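Local coordinates for hypothetical protein (Caulobacter vibrioides, PDB 2QAS), which probably acts as an adaptor that binds ssrA-tagged proteins and hands them to the ClpX unfoldase for degradation, at residues T50-A55 against Y68-T73; G57-Q62 against R102-Y107; I74-Q79 against F90-K95. One frame throughout, in Å; residues are numbered along the deposited sequence.

Interaction 1 of 3, residues T50-A55 against Y68-T73; sequences TFKTKA and YPDEMT
F51 and M72 pair in an antiparallel arrangement between the end of strand 47-52 and the start of strand 71-76. Strand 71-76 is the outermost strand of its sheet within this chain, and a bound peptide lies against it. F51 and M72 exchange two backbone hydrogen bonds, F51 N to M72 O and M72 N to F51 O. Non-hydrogen-bonded pairs T50-T73 and K52-E71 flank them.

On the face that carries F51 and M72, M72 CB sits over one face of the F51 ring, 4.2 Å from its centroid. M72 CG is anti to the backbone N (chi1 -176°), and the two side chains run side by side in the same direction. M72 SD approaches the ring obliquely, 3.9 Å from F51 CZ, as a Met-aromatic contact.

On the other face, T50 OG1 and T73 OG1 share a hydrogen bond of 2.9 Å. E71 OE1 lies near the T50 methyl CG2, but its polar partner is T111 OG1. Beyond the paired residues, the loops 53-55 and 68-70 are joined through side chains and a water. T53 OG1 donates to Y68 O at 2.9 Å. K54 NZ reaches P69 O at 2.9 Å. Water 1 accepts from K54 N and donates to D70 O.

Y68 and M72 also pack on the bound peptide, and T73 makes backbone hydrogen bonds with it. The chemistry divides by face: carbon and sulfur on the F51-M72 face; hydroxyls and the charged chains of K52 and E71 on the other. The carbonyls of Y68 and P69 accept side-chain bonds from T53 and K54, joining the two loops.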
# COMPACT_ATOMS: atom_id res chain seq x y z
N THR A 50 16.00 7.20 -0.81
CA THR A 50 17.18 6.61 -0.19
C THR A 50 17.07 5.10 -0.34
O THR A 50 16.01 4.53 -0.10
CB THR A 50 17.28 6.97 1.30
OG1 THR A 50 17.18 8.40 1.45
CG2 THR A 50 18.60 6.50 1.87
N PHE A 51 18.16 4.46 -0.74
CA PHE A 51 18.15 3.01 -0.93
C PHE A 51 19.44 2.30 -0.53
O PHE A 51 20.51 2.92 -0.42
CB PHE A 51 17.86 2.66 -2.38
CG PHE A 51 18.92 3.13 -3.34
CD1 PHE A 51 18.98 4.46 -3.73
CD2 PHE A 51 19.86 2.24 -3.84
CE1 PHE A 51 19.97 4.90 -4.60
CE2 PHE A 51 20.85 2.66 -4.72
CZ PHE A 51 20.91 3.99 -5.11
N LYS A 52 19.33 0.99 -0.35
CA LYS A 52 20.45 0.16 0.03
C LYS A 52 21.20 -0.21 -1.25
O LYS A 52 20.67 -0.89 -2.11
CB LYS A 52 19.95 -1.12 0.72
CG LYS A 52 20.95 -1.76 1.67
CD LYS A 52 21.12 -0.94 2.95
CE LYS A 52 22.30 -1.45 3.79
NZ LYS A 52 22.22 -2.92 4.02
N THR A 53 22.44 0.27 -1.35
CA THR A 53 23.30 0.04 -2.51
C THR A 53 23.60 -1.43 -2.79
O THR A 53 23.73 -1.83 -3.95
CB THR A 53 24.64 0.76 -2.32
OG1 THR A 53 24.40 2.16 -2.18
CG2 THR A 53 25.54 0.53 -3.52
N LYS A 54 23.71 -2.23 -1.74
CA LYS A 54 24.02 -3.65 -1.89
C LYS A 54 22.81 -4.55 -2.07
O LYS A 54 22.94 -5.73 -2.40
CB LYS A 54 24.87 -4.14 -0.71
CG LYS A 54 26.34 -3.71 -0.80
CD LYS A 54 27.14 -4.24 0.38
CE LYS A 54 28.64 -4.05 0.17
NZ LYS A 54 29.00 -2.62 -0.03
N ALA A 55 21.62 -4.00 -1.84
CA ALA A 55 20.39 -4.77 -2.01
C ALA A 55 20.47 -5.44 -3.39
O ALA A 55 20.99 -4.86 -4.34
CB ALA A 55 19.19 -3.85 -1.94
N TYR A 68 29.42 4.46 -2.28
CA TYR A 68 28.32 4.37 -1.33
C TYR A 68 28.08 2.93 -0.90
O TYR A 68 27.21 2.24 -1.44
CB TYR A 68 27.06 4.97 -1.95
CG TYR A 68 27.23 6.45 -2.24
CD1 TYR A 68 27.19 7.39 -1.21
CD2 TYR A 68 27.51 6.89 -3.53
CE1 TYR A 68 27.43 8.74 -1.46
CE2 TYR A 68 27.75 8.24 -3.79
CZ TYR A 68 27.71 9.16 -2.74
OH TYR A 68 27.96 10.49 -2.98
N PRO A 69 28.84 2.46 0.10
CA PRO A 69 28.80 1.11 0.68
C PRO A 69 27.41 0.55 0.96
O PRO A 69 27.04 -0.49 0.41
CB PRO A 69 29.65 1.26 1.95
CG PRO A 69 29.44 2.70 2.33
CD PRO A 69 29.59 3.37 0.99
N ASP A 70 26.63 1.22 1.81
CA ASP A 70 25.29 0.72 2.10
C ASP A 70 24.14 1.62 1.62
O ASP A 70 23.38 1.22 0.75
CB ASP A 70 25.12 0.42 3.61
CG ASP A 70 25.05 1.68 4.46
OD1 ASP A 70 24.35 1.65 5.50
OD2 ASP A 70 25.71 2.69 4.11
N GLU A 71 24.04 2.82 2.18
CA GLU A 71 22.96 3.75 1.82
C GLU A 71 23.36 4.77 0.76
O GLU A 71 24.52 5.13 0.63
CB GLU A 71 22.49 4.50 3.07
CG GLU A 71 21.94 3.62 4.17
CD GLU A 71 20.52 3.17 3.90
OE1 GLU A 71 19.63 4.05 3.84
OE2 GLU A 71 20.29 1.95 3.74
N MET A 72 22.37 5.23 0.00
CA MET A 72 22.61 6.24 -1.01
C MET A 72 21.32 6.99 -1.26
O MET A 72 20.28 6.38 -1.51
CB MET A 72 23.11 5.65 -2.33
CG MET A 72 23.46 6.72 -3.37
SD MET A 72 24.15 6.14 -4.95
CE MET A 72 23.47 7.32 -6.05
N THR A 73 21.38 8.31 -1.18
CA THR A 73 20.21 9.13 -1.44
C THR A 73 20.37 9.83 -2.78
O THR A 73 21.48 10.21 -3.16
CB THR A 73 20.02 10.20 -0.34
OG1 THR A 73 19.78 9.56 0.91
CG2 THR A 73 18.84 11.11 -0.67
O HOH W 1 23.91 -1.74 0.85

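Interaction 2 of 3, residues G57-Q62 against R102-Y107; sequences GVSGPQ and RLSVPY
The pyrrolidine rings of P106 and P61 meet the opposing segment at the two ends of this contact, P106 CG and CD touching G57 and V58. Between them, a single antiparallel bridge joins the 57-62 loop to strand 99-106, the outermost strand of its three-stranded sheet within this chain. P106 CG lies 3.6 Å from G57 C. P106 CD lies 3.9 Å from V58 CG1. The V58 and P106 side chains cross at about a right angle. At the far end of the loop, P61 CD comes to 3.5 Å from R102 O. P61 takes the N-cap position of helix 62-67.

The bridge is a hydrogen-bonded pair of S59 and S104. S59 N donates to S104 O at 3.3 Å, and S104 N donates back to S59 O at 3.2 Å. Weaker CA-H...O contacts from V58 and L103 go to the same two carbonyls. The loop thus adds one short pairing to the strand and reaches no further as a strand.

The other edge of strand 99-106 pairs with strand 89-96 through backbone bonds such as L103 with V92. R102 NE hydrogen-bonds T93 OG1. L103 CD2 lies 3.9 Å from G60 CA.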
# COMPACT_ATOMS: atom_id res chain seq x y z
N GLY A 57 19.42 -6.73 -7.05
CA GLY A 57 18.66 -6.00 -8.04
C GLY A 57 19.15 -4.61 -8.44
O GLY A 57 18.78 -4.13 -9.51
N VAL A 58 19.96 -3.96 -7.61
CA VAL A 58 20.42 -2.63 -7.98
C VAL A 58 21.69 -2.67 -8.81
O VAL A 58 22.64 -3.41 -8.51
CB VAL A 58 20.63 -1.69 -6.74
CG1 VAL A 58 20.17 -2.37 -5.48
CG2 VAL A 58 22.07 -1.23 -6.64
N SER A 59 21.69 -1.89 -9.88
CA SER A 59 22.84 -1.83 -10.77
C SER A 59 23.24 -0.38 -10.98
O SER A 59 22.40 0.52 -10.92
CB SER A 59 22.49 -2.50 -12.10
OG SER A 59 21.27 -1.99 -12.59
N GLY A 60 24.52 -0.16 -11.23
CA GLY A 60 25.01 1.19 -11.45
C GLY A 60 26.49 1.13 -11.74
O GLY A 60 27.07 0.05 -11.65
N PRO A 61 27.12 2.25 -12.11
CA PRO A 61 28.56 2.16 -12.39
C PRO A 61 29.26 1.59 -11.16
O PRO A 61 28.96 1.99 -10.03
CB PRO A 61 28.94 3.61 -12.67
CG PRO A 61 27.67 4.20 -13.21
CD PRO A 61 26.63 3.63 -12.28
N GLN A 62 30.18 0.66 -11.40
CA GLN A 62 30.92 0.02 -10.32
C GLN A 62 31.61 1.06 -9.43
O GLN A 62 31.61 0.93 -8.20
CB GLN A 62 31.96 -0.94 -10.90
CG GLN A 62 32.21 -2.19 -10.06
CD GLN A 62 33.25 -3.12 -10.66
OE1 GLN A 62 34.44 -2.80 -10.69
NE2 GLN A 62 32.81 -4.29 -11.14
N ARG A 102 23.63 5.96 -15.25
CA ARG A 102 22.37 5.24 -15.10
C ARG A 102 22.28 4.41 -13.83
O ARG A 102 23.27 3.85 -13.37
CB ARG A 102 22.14 4.32 -16.30
CG ARG A 102 21.21 4.90 -17.35
CD ARG A 102 19.83 4.26 -17.29
NE ARG A 102 18.80 5.27 -17.46
CZ ARG A 102 17.51 5.03 -17.58
NH1 ARG A 102 17.06 3.78 -17.58
NH2 ARG A 102 16.66 6.04 -17.68
N LEU A 103 21.07 4.31 -13.28
CA LEU A 103 20.83 3.55 -12.07
C LEU A 103 19.52 2.80 -12.15
O LEU A 103 18.54 3.29 -12.72
CB LEU A 103 20.74 4.47 -10.86
CG LEU A 103 22.00 5.09 -10.28
CD1 LEU A 103 21.58 5.99 -9.13
CD2 LEU A 103 22.95 4.01 -9.80
N SER A 104 19.51 1.62 -11.55
CA SER A 104 18.31 0.80 -11.47
C SER A 104 18.14 0.47 -10.01
O SER A 104 19.05 -0.05 -9.38
CB SER A 104 18.47 -0.48 -12.29
OG SER A 104 18.06 -0.23 -13.62
N VAL A 105 16.97 0.78 -9.48
CA VAL A 105 16.70 0.52 -8.07
C VAL A 105 15.37 -0.19 -7.86
O VAL A 105 14.34 0.26 -8.36
CB VAL A 105 16.70 1.84 -7.27
CG1 VAL A 105 16.43 1.57 -5.80
CG2 VAL A 105 18.02 2.56 -7.47
N PRO A 106 15.39 -1.32 -7.14
CA PRO A 106 14.12 -2.03 -6.91
C PRO A 106 13.39 -1.29 -5.81
O PRO A 106 14.01 -0.65 -4.96
CB PRO A 106 14.58 -3.42 -6.46
CG PRO A 106 15.96 -3.55 -7.02
CD PRO A 106 16.53 -2.17 -6.77
N TYR A 107 12.06 -1.35 -5.81
CA TYR A 107 11.33 -0.68 -4.75
C TYR A 107 11.64 -1.36 -3.42
O TYR A 107 11.52 -0.76 -2.36
CB TYR A 107 9.84 -0.70 -5.06
CG TYR A 107 9.56 0.01 -6.36
CD1 TYR A 107 9.15 -0.69 -7.49
CD2 TYR A 107 9.76 1.39 -6.48
CE1 TYR A 107 8.95 -0.05 -8.71
CE2 TYR A 107 9.57 2.05 -7.70
CZ TYR A 107 9.16 1.32 -8.81
OH TYR A 107 8.99 1.95 -10.02

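Interaction 3 of 3, residues I74-Q79 against F90-K95; sequences IVLQHQ and FSVTLK
L94 pushes its two methyls into the hollow formed by I74, L76 and the backbone of Q79, where the 71-76 strand of one sheet lies over strand 89-96 of the other. Segments 74-76 and 90-95 run at 104°, their axes 9.2 Å apart at closest, and side chains bridge most of the gap. L94 CG is anti to the carbonyl carbon (chi1 -57°), and from it the two methyls meet different neighbours. L94 CD1 rests 3.7 Å from I74 CB, close to I74 CG2 as well. L94 CD2 lies 3.9 Å from L76 CD2. The same methyl, L94 CD2, is 3.4 Å from Q79 O. L94 crosses both I74 and L76 at about a right angle.

I74 also sends CD1 to the rim of the F90 ring, 4.3 Å from F90 CE2 and near the ring plane. L76 CD2 meets V92 CG1 at 4.2 Å. F90, V92 and L94 thus form a row of bumps that meets I74 and L76. I49 and L83 extend this core around F90.

At the outer end the contact turns polar. Q79 crosses K95 at about a right angle, with Q79 OE1 against the aliphatic CD of K95. Q79 NE2 bonds to the backbone of the bound peptide, with which K95 also makes backbone hydrogen bonds. Water 2 donates to Q79 O and accepts from K95 N. The core of this crossing is held by hydrocarbon packing, and a single water links the backbones. The apolar crossing lies beside residues (V75, Q79, K95) that bind the peptide.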
# COMPACT_ATOMS: atom_id res chain seq x y z
N ILE A 74 19.27 9.96 -3.50
CA ILE A 74 19.30 10.66 -4.77
C ILE A 74 18.14 11.61 -4.72
O ILE A 74 17.14 11.35 -4.06
CB ILE A 74 19.15 9.70 -6.00
CG1 ILE A 74 17.80 9.00 -5.99
CG2 ILE A 74 20.29 8.70 -6.02
CD1 ILE A 74 17.67 7.98 -7.10
N VAL A 75 18.27 12.74 -5.40
CA VAL A 75 17.21 13.72 -5.42
C VAL A 75 16.72 13.84 -6.86
O VAL A 75 17.53 13.86 -7.80
CB VAL A 75 17.71 15.09 -4.88
CG1 VAL A 75 18.91 15.57 -5.69
CG2 VAL A 75 16.59 16.11 -4.92
N LEU A 76 15.40 13.86 -7.01
CA LEU A 76 14.76 13.98 -8.32
C LEU A 76 14.08 15.33 -8.34
O LEU A 76 12.97 15.49 -7.83
CB LEU A 76 13.74 12.86 -8.52
CG LEU A 76 14.34 11.45 -8.50
CD1 LEU A 76 13.23 10.43 -8.67
CD2 LEU A 76 15.38 11.31 -9.60
N GLN A 77 14.75 16.32 -8.92
CA GLN A 77 14.23 17.67 -8.95
C GLN A 77 14.66 18.41 -10.21
O GLN A 77 13.90 18.51 -11.17
CB GLN A 77 14.70 18.41 -7.69
CG GLN A 77 14.30 19.87 -7.54
CD GLN A 77 14.66 20.45 -6.16
OE1 GLN A 77 15.79 20.28 -5.67
NE2 GLN A 77 13.71 21.13 -5.53
N HIS A 78 15.90 18.91 -10.20
CA HIS A 78 16.43 19.66 -11.32
C HIS A 78 17.27 18.86 -12.30
O HIS A 78 17.43 19.28 -13.44
CB HIS A 78 17.30 20.82 -10.82
CG HIS A 78 16.60 21.74 -9.87
ND1 HIS A 78 17.04 21.96 -8.58
CD2 HIS A 78 15.48 22.47 -10.02
CE1 HIS A 78 16.21 22.78 -7.97
NE2 HIS A 78 15.25 23.11 -8.82
N GLN A 79 17.81 17.73 -11.86
CA GLN A 79 18.68 16.97 -12.75
C GLN A 79 18.50 15.47 -12.82
O GLN A 79 19.18 14.71 -12.13
CB GLN A 79 20.14 17.30 -12.41
CG GLN A 79 20.50 18.77 -12.67
CD GLN A 79 21.97 19.08 -12.41
OE1 GLN A 79 22.84 18.41 -12.95
NE2 GLN A 79 22.24 20.09 -11.60
N PHE A 90 12.80 0.87 -10.69
CA PHE A 90 12.87 2.03 -11.57
C PHE A 90 14.32 2.33 -11.94
O PHE A 90 15.25 1.99 -11.20
CB PHE A 90 12.25 3.27 -10.90
CG PHE A 90 13.03 3.82 -9.73
CD1 PHE A 90 12.86 3.29 -8.45
CD2 PHE A 90 13.92 4.88 -9.90
CE1 PHE A 90 13.56 3.81 -7.35
CE2 PHE A 90 14.63 5.40 -8.81
CZ PHE A 90 14.45 4.87 -7.54
N SER A 91 14.51 2.92 -13.11
CA SER A 91 15.85 3.30 -13.54
C SER A 91 15.80 4.78 -13.93
O SER A 91 14.75 5.27 -14.34
CB SER A 91 16.37 2.39 -14.67
OG SER A 91 15.54 2.42 -15.81
N VAL A 92 16.93 5.48 -13.75
CA VAL A 92 17.03 6.92 -14.01
C VAL A 92 18.46 7.31 -14.36
O VAL A 92 19.41 6.65 -13.94
CB VAL A 92 16.72 7.77 -12.74
CG1 VAL A 92 16.34 9.18 -13.13
CG2 VAL A 92 15.64 7.14 -11.92
N THR A 93 18.60 8.41 -15.08
CA THR A 93 19.92 8.92 -15.41
C THR A 93 20.12 10.17 -14.56
O THR A 93 19.27 11.07 -14.56
CB THR A 93 20.04 9.32 -16.87
OG1 THR A 93 19.88 8.16 -17.69
CG2 THR A 93 21.40 9.96 -17.14
N LEU A 94 21.22 10.22 -13.82
CA LEU A 94 21.55 11.36 -12.98
C LEU A 94 23.00 11.77 -13.28
O LEU A 94 23.72 11.07 -14.00
CB LEU A 94 21.42 10.95 -11.51
CG LEU A 94 20.09 10.40 -11.00
CD1 LEU A 94 20.25 9.97 -9.55
CD2 LEU A 94 18.98 11.46 -11.13
N LYS A 95 23.44 12.89 -12.72
CA LYS A 95 24.81 13.36 -12.94
C LYS A 95 25.62 13.37 -11.66
O LYS A 95 25.15 13.80 -10.62
CB LYS A 95 24.80 14.78 -13.50
CG LYS A 95 24.61 14.83 -14.97
CD LYS A 95 24.64 16.26 -15.47
CE LYS A 95 24.48 16.27 -16.97
NZ LYS A 95 24.03 17.61 -17.40
O HOH W 2 21.71 14.36 -11.16

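Overall arrangement
Strand 71-76 carries both interaction 1 and interaction 3, whose centres are about 15 Å apart. They meet where F51 CE1 touches I74 CG2 at 4.1 Å. Interaction 2 lies about 10 Å from interaction 1 and about 12 Å from interaction 3, centre to centre. V105 and L103 pack on F51 and M72 respectively. V105 N also makes a probable hydrogen bond to F90 O, 2.7 Å long, so interactions 2 and 3 share the three-stranded sheet. Interactions 1 and 3 both reach the bound peptide, consistent with a site for ssrA-type tags. Interaction 2 joins the loop before helix 62-67 to strand 99-106.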